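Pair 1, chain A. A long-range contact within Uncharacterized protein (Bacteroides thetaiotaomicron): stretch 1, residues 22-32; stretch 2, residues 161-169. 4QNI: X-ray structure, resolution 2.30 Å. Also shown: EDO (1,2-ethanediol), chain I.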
# COMPACT_ATOMS: atom_id res chain seq x y z
N LYS A 22 -8.28 -3.08 -11.96
CA LYS A 22 -9.06 -3.98 -11.12
C LYS A 22 -10.50 -4.02 -11.68
O LYS A 22 -10.87 -3.16 -12.48
CB LYS A 22 -9.04 -3.47 -9.66
N GLY A 23 -11.30 -4.99 -11.26
CA GLY A 23 -12.68 -5.04 -11.75
C GLY A 23 -13.20 -6.40 -12.13
O GLY A 23 -14.39 -6.66 -11.89
N VAL A 24 -12.36 -7.27 -12.74
CA VAL A 24 -12.79 -8.62 -13.15
C VAL A 24 -12.66 -9.60 -11.97
O VAL A 24 -11.57 -9.73 -11.41
CB VAL A 24 -12.02 -9.13 -14.41
CG1 VAL A 24 -12.15 -10.62 -14.58
CG2 VAL A 24 -12.47 -8.41 -15.67
N THR A 25 -13.76 -10.29 -11.62
CA THR A 25 -13.81 -11.34 -10.59
C THR A 25 -13.83 -12.69 -11.30
O THR A 25 -14.66 -12.92 -12.17
CB THR A 25 -15.03 -11.18 -9.67
OG1 THR A 25 -15.07 -9.86 -9.15
CG2 THR A 25 -15.04 -12.18 -8.53
N ASN A 26 -12.95 -13.59 -10.89
CA ASN A 26 -12.83 -14.91 -11.45
C ASN A 26 -13.78 -15.84 -10.70
O ASN A 26 -13.73 -15.92 -9.48
CB ASN A 26 -11.37 -15.38 -11.38
CG ASN A 26 -10.46 -14.79 -12.45
OD1 ASN A 26 -10.87 -14.12 -13.39
ND2 ASN A 26 -9.17 -15.03 -12.32
N ILE A 27 -14.67 -16.50 -11.43
CA ILE A 27 -15.69 -17.39 -10.89
C ILE A 27 -15.53 -18.75 -11.55
O ILE A 27 -15.59 -18.86 -12.78
CB ILE A 27 -17.09 -16.77 -11.17
CG1 ILE A 27 -17.32 -15.44 -10.42
CG2 ILE A 27 -18.23 -17.74 -10.99
CD1 ILE A 27 -17.15 -15.47 -8.99
N TYR A 28 -15.40 -19.79 -10.73
CA TYR A 28 -15.22 -21.15 -11.20
C TYR A 28 -16.53 -21.89 -11.03
O TYR A 28 -17.09 -21.94 -9.93
CB TYR A 28 -14.04 -21.83 -10.46
CG TYR A 28 -12.69 -21.36 -10.96
CD1 TYR A 28 -12.03 -22.05 -11.98
CD2 TYR A 28 -12.09 -20.21 -10.44
CE1 TYR A 28 -10.79 -21.60 -12.47
CE2 TYR A 28 -10.85 -19.77 -10.91
CZ TYR A 28 -10.22 -20.46 -11.94
OH TYR A 28 -8.99 -20.04 -12.43
N VAL A 29 -17.04 -22.39 -12.14
CA VAL A 29 -18.34 -23.06 -12.26
C VAL A 29 -18.11 -24.48 -12.82
O VAL A 29 -17.42 -24.59 -13.83
CB VAL A 29 -19.31 -22.24 -13.19
CG1 VAL A 29 -20.71 -22.82 -13.16
CG2 VAL A 29 -19.32 -20.75 -12.86
N PRO A 30 -18.63 -25.56 -12.22
CA PRO A 30 -18.37 -26.89 -12.82
C PRO A 30 -18.96 -26.92 -14.22
O PRO A 30 -20.02 -26.34 -14.43
CB PRO A 30 -19.06 -27.88 -11.87
CG PRO A 30 -19.93 -27.10 -11.03
CD PRO A 30 -19.47 -25.66 -11.02
N TYR A 31 -18.23 -27.52 -15.20
CA TYR A 31 -18.70 -27.59 -16.59
C TYR A 31 -20.06 -28.30 -16.60
O TYR A 31 -20.98 -27.85 -17.27
CB TYR A 31 -17.66 -28.27 -17.48
CG TYR A 31 -18.19 -28.58 -18.86
CD1 TYR A 31 -18.25 -27.59 -19.84
CD2 TYR A 31 -18.61 -29.86 -19.20
CE1 TYR A 31 -18.74 -27.86 -21.12
CE2 TYR A 31 -19.10 -30.15 -20.47
CZ TYR A 31 -19.16 -29.15 -21.43
OH TYR A 31 -19.62 -29.42 -22.70
N SER A 32 -20.18 -29.36 -15.80
CA SER A 32 -21.39 -30.11 -15.58
C SER A 32 -21.73 -30.13 -14.09
O SER A 32 -20.88 -30.45 -13.27
CB SER A 32 -21.26 -31.55 -16.10
OG SER A 32 -21.19 -31.60 -17.51
N ALA A 161 -20.64 -6.39 -10.88
CA ALA A 161 -19.92 -7.65 -10.91
C ALA A 161 -19.54 -8.02 -12.37
O ALA A 161 -20.42 -8.32 -13.18
CB ALA A 161 -20.77 -8.76 -10.27
N ILE A 162 -18.23 -7.98 -12.69
CA ILE A 162 -17.70 -8.36 -13.99
C ILE A 162 -17.10 -9.74 -13.76
O ILE A 162 -16.02 -9.86 -13.18
CB ILE A 162 -16.70 -7.30 -14.53
CG1 ILE A 162 -17.30 -5.87 -14.56
CG2 ILE A 162 -16.12 -7.70 -15.87
CD1 ILE A 162 -18.76 -5.65 -15.19
N LEU A 163 -17.88 -10.80 -14.09
CA LEU A 163 -17.49 -12.16 -13.76
C LEU A 163 -16.82 -12.92 -14.91
O LEU A 163 -17.47 -13.31 -15.88
CB LEU A 163 -18.66 -13.01 -13.20
CG LEU A 163 -19.62 -12.33 -12.18
CD1 LEU A 163 -20.90 -13.15 -12.01
CD2 LEU A 163 -18.92 -12.02 -10.84
N ARG A 164 -15.51 -13.16 -14.76
CA ARG A 164 -14.78 -14.01 -15.69
C ARG A 164 -15.17 -15.42 -15.33
O ARG A 164 -14.85 -15.89 -14.22
CB ARG A 164 -13.25 -13.80 -15.61
CG ARG A 164 -12.47 -14.78 -16.48
CD ARG A 164 -12.39 -14.31 -17.93
NE ARG A 164 -11.74 -15.29 -18.80
CZ ARG A 164 -10.44 -15.31 -19.09
NH1 ARG A 164 -9.60 -14.46 -18.52
NH2 ARG A 164 -9.96 -16.21 -19.93
N ILE A 165 -15.98 -16.03 -16.21
CA ILE A 165 -16.47 -17.37 -15.93
C ILE A 165 -15.52 -18.40 -16.42
O ILE A 165 -15.20 -18.46 -17.62
CB ILE A 165 -17.88 -17.62 -16.54
CG1 ILE A 165 -18.91 -16.53 -16.10
CG2 ILE A 165 -18.36 -19.05 -16.27
CD1 ILE A 165 -19.15 -16.41 -14.66
N PHE A 166 -15.10 -19.26 -15.50
CA PHE A 166 -14.31 -20.42 -15.88
C PHE A 166 -15.08 -21.71 -15.61
O PHE A 166 -15.17 -22.12 -14.45
CB PHE A 166 -12.95 -20.51 -15.15
CG PHE A 166 -11.94 -19.47 -15.55
CD1 PHE A 166 -11.35 -19.51 -16.81
CD2 PHE A 166 -11.59 -18.45 -14.69
CE1 PHE A 166 -10.42 -18.54 -17.19
CE2 PHE A 166 -10.66 -17.49 -15.06
CZ PHE A 166 -10.08 -17.53 -16.31
N PRO A 167 -15.61 -22.40 -16.64
CA PRO A 167 -16.08 -23.78 -16.41
C PRO A 167 -14.89 -24.64 -15.96
O PRO A 167 -13.75 -24.38 -16.35
CB PRO A 167 -16.55 -24.25 -17.79
CG PRO A 167 -16.52 -23.06 -18.65
CD PRO A 167 -15.56 -22.10 -18.08
N PHE A 168 -15.13 -25.65 -15.15
CA PHE A 168 -14.03 -26.53 -14.82
C PHE A 168 -14.47 -27.96 -14.92
O PHE A 168 -15.61 -28.28 -14.59
CB PHE A 168 -13.40 -26.24 -13.45
CG PHE A 168 -14.28 -26.45 -12.23
CD1 PHE A 168 -14.33 -27.69 -11.59
CD2 PHE A 168 -15.00 -25.39 -11.69
CE1 PHE A 168 -15.13 -27.88 -10.46
CE2 PHE A 168 -15.78 -25.57 -10.53
CZ PHE A 168 -15.82 -26.81 -9.92
N ASN A 169 -13.57 -28.83 -15.38
CA ASN A 169 -13.76 -30.27 -15.40
C ASN A 169 -12.67 -30.83 -14.46
O ASN A 169 -12.03 -30.05 -13.75
CB ASN A 169 -13.73 -30.82 -16.84
CG ASN A 169 -12.42 -30.63 -17.58
OD1 ASN A 169 -11.38 -30.33 -17.00
ND2 ASN A 169 -12.46 -30.75 -18.90
C1 EDO I . -17.89 -32.30 -14.98
O1 EDO I . -16.85 -32.89 -15.75
C2 EDO I . -17.54 -30.87 -14.50
O2 EDO I . -16.76 -30.88 -13.29
O HOH W 1 -16.21 -7.66 -10.28
O HOH W 2 -9.28 -13.05 -15.83

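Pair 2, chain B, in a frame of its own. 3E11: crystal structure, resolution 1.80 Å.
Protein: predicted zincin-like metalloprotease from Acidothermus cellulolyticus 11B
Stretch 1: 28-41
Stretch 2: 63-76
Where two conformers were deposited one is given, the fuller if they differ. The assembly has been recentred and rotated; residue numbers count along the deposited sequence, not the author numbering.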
# COMPACT_ATOMS: atom_id res chain seq x y z
N ALA B 28 12.18 2.79 4.75
CA ALA B 28 11.01 2.44 5.59
C ALA B 28 10.18 1.26 5.03
O ALA B 28 9.59 0.50 5.79
CB ALA B 28 10.10 3.66 5.78
N MSE B 29 10.14 1.15 3.71
CA MSE B 29 9.45 0.08 2.99
C MSE B 29 10.24 -1.24 2.90
O MSE B 29 9.75 -2.23 2.32
CB MSE B 29 9.09 0.57 1.56
CG MSE B 29 7.92 1.52 1.53
SE MSE B 29 6.27 0.68 2.03
CE MSE B 29 6.09 -0.43 0.58
N ARG B 30 11.45 -1.29 3.50
CA ARG B 30 12.24 -2.51 3.49
C ARG B 30 11.43 -3.71 3.97
O ARG B 30 10.84 -3.68 5.04
CB ARG B 30 13.49 -2.40 4.37
CG ARG B 30 14.36 -3.66 4.33
CD ARG B 30 15.65 -3.51 5.11
NE ARG B 30 16.56 -2.62 4.40
CZ ARG B 30 17.80 -2.35 4.79
NH1 ARG B 30 18.28 -2.87 5.91
NH2 ARG B 30 18.54 -1.53 4.06
N ASN B 31 11.45 -4.77 3.16
CA ASN B 31 10.78 -6.02 3.52
C ASN B 31 9.30 -5.83 3.89
O ASN B 31 8.81 -6.38 4.88
CB ASN B 31 11.53 -6.72 4.66
CG ASN B 31 11.13 -8.16 4.81
OD1 ASN B 31 10.85 -8.83 3.81
ND2 ASN B 31 11.06 -8.64 6.06
N VAL B 32 8.64 -4.98 3.12
CA VAL B 32 7.19 -4.81 3.13
C VAL B 32 6.70 -5.18 1.76
O VAL B 32 7.26 -4.73 0.72
CB VAL B 32 6.78 -3.36 3.42
CG1 VAL B 32 5.25 -3.22 3.37
CG2 VAL B 32 7.32 -2.93 4.77
N ALA B 33 5.69 -6.03 1.74
CA ALA B 33 5.03 -6.48 0.51
C ALA B 33 3.64 -5.91 0.44
O ALA B 33 2.97 -5.71 1.46
CB ALA B 33 4.99 -7.97 0.44
N VAL B 34 3.23 -5.58 -0.76
CA VAL B 34 1.92 -5.00 -1.00
C VAL B 34 1.11 -6.11 -1.66
O VAL B 34 1.55 -6.75 -2.61
CB VAL B 34 2.01 -3.71 -1.89
CG1 VAL B 34 0.64 -3.20 -2.27
CG2 VAL B 34 2.80 -2.67 -1.21
N PHE B 35 -0.04 -6.39 -1.07
CA PHE B 35 -0.98 -7.37 -1.56
C PHE B 35 -2.31 -6.68 -1.81
O PHE B 35 -2.67 -5.75 -1.12
CB PHE B 35 -1.16 -8.47 -0.53
CG PHE B 35 -0.03 -9.46 -0.49
CD1 PHE B 35 1.07 -9.26 0.34
CD2 PHE B 35 -0.10 -10.62 -1.24
CE1 PHE B 35 2.11 -10.21 0.39
CE2 PHE B 35 0.94 -11.59 -1.20
CZ PHE B 35 2.05 -11.36 -0.40
N VAL B 36 -3.02 -7.15 -2.82
CA VAL B 36 -4.28 -6.56 -3.20
C VAL B 36 -5.42 -7.52 -2.83
O VAL B 36 -5.37 -8.75 -3.06
CB VAL B 36 -4.32 -6.26 -4.70
CG1 VAL B 36 -5.68 -5.70 -5.06
CG2 VAL B 36 -3.21 -5.27 -5.10
N GLU B 37 -6.45 -6.93 -2.25
CA GLU B 37 -7.72 -7.59 -1.97
C GLU B 37 -8.82 -6.76 -2.58
O GLU B 37 -8.63 -5.56 -2.83
CB GLU B 37 -7.94 -7.68 -0.47
CG GLU B 37 -7.03 -8.69 0.17
CD GLU B 37 -7.39 -9.04 1.58
OE1 GLU B 37 -8.53 -8.77 2.03
OE2 GLU B 37 -6.54 -9.66 2.23
N ASP B 38 -9.98 -7.37 -2.82
CA ASP B 38 -11.03 -6.57 -3.50
C ASP B 38 -11.73 -5.63 -2.51
O ASP B 38 -11.91 -4.44 -2.79
CB ASP B 38 -12.04 -7.44 -4.24
N GLU B 39 -12.04 -6.13 -1.33
CA GLU B 39 -12.93 -5.44 -0.43
C GLU B 39 -12.45 -5.62 1.03
O GLU B 39 -12.14 -6.73 1.43
CB GLU B 39 -14.34 -6.04 -0.63
CG GLU B 39 -15.49 -5.20 -0.15
CD GLU B 39 -15.70 -3.98 -1.00
OE1 GLU B 39 -16.18 -4.09 -2.15
OE2 GLU B 39 -15.42 -2.87 -0.50
N PRO B 40 -12.39 -4.52 1.82
CA PRO B 40 -11.98 -4.64 3.23
C PRO B 40 -13.09 -5.15 4.13
O PRO B 40 -14.26 -5.02 3.78
CB PRO B 40 -11.65 -3.20 3.61
CG PRO B 40 -12.52 -2.35 2.72
CD PRO B 40 -12.67 -3.12 1.44
N ASP B 41 -12.73 -5.72 5.29
CA ASP B 41 -13.76 -6.07 6.29
C ASP B 41 -14.51 -4.76 6.70
O ASP B 41 -15.69 -4.80 6.95
CB ASP B 41 -13.18 -6.77 7.54
CG ASP B 41 -12.61 -8.19 7.26
OD1 ASP B 41 -12.42 -8.62 6.10
OD2 ASP B 41 -12.33 -8.89 8.27
N GLY B 63 14.40 -18.00 5.49
CA GLY B 63 13.74 -16.87 4.84
C GLY B 63 13.13 -15.91 5.86
O GLY B 63 12.66 -16.34 6.91
N VAL B 64 13.20 -14.61 5.58
CA VAL B 64 12.48 -13.64 6.38
C VAL B 64 11.25 -13.31 5.59
O VAL B 64 11.33 -13.11 4.36
CB VAL B 64 13.28 -12.35 6.61
CG1 VAL B 64 12.62 -11.50 7.72
CG2 VAL B 64 14.70 -12.70 7.01
N LEU B 65 10.11 -13.27 6.26
CA LEU B 65 8.87 -12.93 5.61
C LEU B 65 8.59 -11.43 5.82
O LEU B 65 8.99 -10.88 6.84
CB LEU B 65 7.75 -13.79 6.16
CG LEU B 65 7.99 -15.28 5.87
CD1 LEU B 65 6.88 -16.06 6.49
CD2 LEU B 65 8.02 -15.55 4.37
N PRO B 66 7.98 -10.78 4.83
CA PRO B 66 7.71 -9.34 4.92
C PRO B 66 6.44 -9.04 5.68
O PRO B 66 5.51 -9.84 5.67
CB PRO B 66 7.52 -8.94 3.44
CG PRO B 66 6.86 -10.16 2.86
CD PRO B 66 7.45 -11.34 3.57
N ASP B 67 6.40 -7.90 6.35
CA ASP B 67 5.14 -7.26 6.71
C ASP B 67 4.32 -7.02 5.45
O ASP B 67 4.86 -7.01 4.34
CB ASP B 67 5.37 -5.92 7.43
CG ASP B 67 5.73 -6.07 8.91
OD1 ASP B 67 5.81 -7.23 9.43
OD2 ASP B 67 5.94 -5.03 9.57
N ARG B 68 3.02 -6.82 5.61
CA ARG B 68 2.14 -6.65 4.44
C ARG B 68 1.44 -5.29 4.53
O ARG B 68 1.10 -4.85 5.62
CB ARG B 68 1.13 -7.79 4.34
CG ARG B 68 1.73 -9.10 3.90
CD ARG B 68 0.76 -10.30 4.01
NE ARG B 68 1.39 -11.47 3.41
CZ ARG B 68 0.81 -12.41 2.64
NH1 ARG B 68 -0.47 -12.35 2.29
NH2 ARG B 68 1.55 -13.42 2.20
N ILE B 69 1.30 -4.62 3.40
CA ILE B 69 0.34 -3.55 3.27
C ILE B 69 -0.72 -4.07 2.29
O ILE B 69 -0.41 -4.39 1.13
CB ILE B 69 0.98 -2.26 2.78
CG1 ILE B 69 1.91 -1.67 3.86
CG2 ILE B 69 -0.08 -1.23 2.45
CD1 ILE B 69 2.71 -0.45 3.39
N ILE B 70 -1.94 -4.20 2.79
CA ILE B 70 -3.06 -4.63 1.94
C ILE B 70 -3.63 -3.40 1.27
O ILE B 70 -3.78 -2.37 1.92
CB ILE B 70 -4.13 -5.35 2.74
CG1 ILE B 70 -3.52 -6.44 3.64
CG2 ILE B 70 -5.18 -5.95 1.79
CD1 ILE B 70 -2.70 -7.47 2.92
N ILE B 71 -3.93 -3.49 -0.03
CA ILE B 71 -4.54 -2.40 -0.82
C ILE B 71 -5.87 -2.94 -1.32
O ILE B 71 -5.92 -4.06 -1.82
CB ILE B 71 -3.63 -1.97 -2.01
CG1 ILE B 71 -2.36 -1.30 -1.49
CG2 ILE B 71 -4.34 -1.04 -2.95
CD1 ILE B 71 -2.56 -0.00 -0.73
N TYR B 72 -6.94 -2.18 -1.12
CA TYR B 72 -8.32 -2.63 -1.44
C TYR B 72 -8.74 -2.07 -2.79
O TYR B 72 -8.96 -0.88 -2.94
CB TYR B 72 -9.29 -2.23 -0.32
CG TYR B 72 -8.91 -2.94 0.96
CD1 TYR B 72 -9.04 -4.33 1.06
CD2 TYR B 72 -8.34 -2.27 2.01
CE1 TYR B 72 -8.68 -5.01 2.22
CE2 TYR B 72 -7.95 -2.93 3.18
CZ TYR B 72 -8.12 -4.31 3.27
OH TYR B 72 -7.75 -4.98 4.40
N ARG B 73 -8.84 -2.95 -3.77
CA ARG B 73 -9.08 -2.52 -5.14
C ARG B 73 -10.42 -1.80 -5.28
O ARG B 73 -10.51 -0.75 -5.93
CB ARG B 73 -9.01 -3.76 -6.05
CG ARG B 73 -9.19 -3.51 -7.52
CD ARG B 73 -8.78 -4.72 -8.36
NE ARG B 73 -9.60 -5.86 -8.01
CZ ARG B 73 -9.16 -7.01 -7.49
NH1 ARG B 73 -7.86 -7.24 -7.28
NH2 ARG B 73 -10.04 -7.97 -7.19
N ASN B 74 -11.48 -2.34 -4.68
CA ASN B 74 -12.81 -1.73 -4.87
C ASN B 74 -12.87 -0.29 -4.34
O ASN B 74 -13.39 0.62 -5.01
CB ASN B 74 -13.89 -2.59 -4.24
CG ASN B 74 -14.10 -3.87 -4.96
OD1 ASN B 74 -13.51 -4.11 -6.01
ND2 ASN B 74 -14.95 -4.72 -4.42
N THR B 75 -12.34 -0.08 -3.13
CA THR B 75 -12.53 1.19 -2.43
C THR B 75 -11.63 2.24 -3.08
O THR B 75 -12.03 3.39 -3.19
CB THR B 75 -12.30 1.08 -0.90
OG1 THR B 75 -11.08 0.39 -0.66
CG2 THR B 75 -13.42 0.33 -0.24
N ILE B 76 -10.45 1.84 -3.54
CA ILE B 76 -9.53 2.70 -4.29
C ILE B 76 -10.15 3.13 -5.61
O ILE B 76 -10.14 4.31 -5.98
CB ILE B 76 -8.17 1.97 -4.60
CG1 ILE B 76 -7.31 1.83 -3.33
CG2 ILE B 76 -7.38 2.70 -5.70
CD1 ILE B 76 -6.41 3.04 -2.99
O HOH W 3 10.74 -11.19 2.58
O HOH W 4 -7.61 -7.61 4.49
O HOH W 5 -9.96 -5.76 6.13

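Both pairs are two parallel strands side by side, and their backbones superpose to 0.5 Å over 14 central residues. The strand directions diverge by 32° in pair 1 and 29° in pair 2, a similar twist. In each, alternate residues of the first strand face the partner with both N and O: A:Thr25, A:Ile27 and A:Val29 match B:Ala33, B:Phe35 and B:Glu37, and each of these residues both donates and accepts across the gap. A:Ile27 N reaches A:Arg164 O at 2.9 Å and A:Ile27 O receives A:Phe166 N at 2.8 Å; at the matching place B:Phe35 N bonds B:Ile69 O at 3.0 Å and B:Phe35 O receives B:Ile71 N at 2.8 Å. The residues between turn their N and O away from the partner strand but bring a CA to a carbonyl, as A:Tyr28 CA does to A:Phe166 O at 3.4 Å and B:Val36 CA to B:Ile71 O at 3.3 Å. The first rule is that this ladder belongs to the backbone and tolerates very different side chains.

On the face carrying A:Thr25, A:Ile27 and A:Val29, pair 1 is largely aliphatic: A:Ile27 CG1 lies 3.8 Å from A:Leu163 CD2, and A:Val29 CG2 3.9 Å from A:Ile165 CG2. On the equivalent face pair 2 keeps an isoleucine, B:Ile70 for A:Ile165, and is smaller at B:Ala33, but has bulkier or polar groups at B:Phe35, B:Arg68, B:Glu37 and B:Tyr72. B:Phe35 stands where A:Ile27 does, and B:Arg68 where A:Leu163 does, and the guanidinium lies flat on the ring, B:Arg68 CZ 3.7 Å from the centroid of the B:Phe35 ring, so a charged group packs through its flat surface. Further along, where pair 1 has A:Val29 beside A:Pro167, pair 2 has B:Glu37 beside B:Tyr72, joined through a water that bonds B:Glu37 OE1 at 2.9 Å and B:Tyr72 OH at 2.6 Å.

The other face reverses the choice. In pair 2 it is mainly aliphatic, B:Asp67 apart, with B:Val32 CG1 3.7 Å from B:Ile69 CG1 and B:Val34 CG1 3.6 Å from B:Ile71 CG1. B:Val34, B:Val36, B:Ile69 and B:Ile71 stand where pair 1 has A:Asn26, A:Tyr28, A:Arg164 and A:Phe166; B:Val32 matches another valine, A:Val24. The two rings of pair 1 are near parallel but slid apart, centroids 5.1 Å from each other, and A:Tyr28 CE1 rests 3.6 Å from A:Phe166 CB. A water links A:Asn26 OD1 and A:Arg164 NH1, each at 3.1 Å.

The exits differ most. A:Phe168 and B:Arg73 match, and both main-chain nitrogens bond the preceding rung, A:Phe168 N to A:Val29 O and B:Arg73 N to B:Glu37 O, each at 2.8 Å. In pair 1 the ring of A:Phe168 then takes A:Pro30 CA over its face, 3.8 Å from the centroid, and A:Tyr31 N adds one more bond to A:Phe168 O at 2.8 Å. In pair 2 the second stretch enters a helix after B:Tyr72. B:Asn74 N bonds B:Asp38 O at 2.9 Å, B:Asn74 ND2 bonds B:Glu39 OE1 at 2.7 Å, and B:Pro40 CB sits 3.5 Å above the centroid of the B:Tyr72 ring.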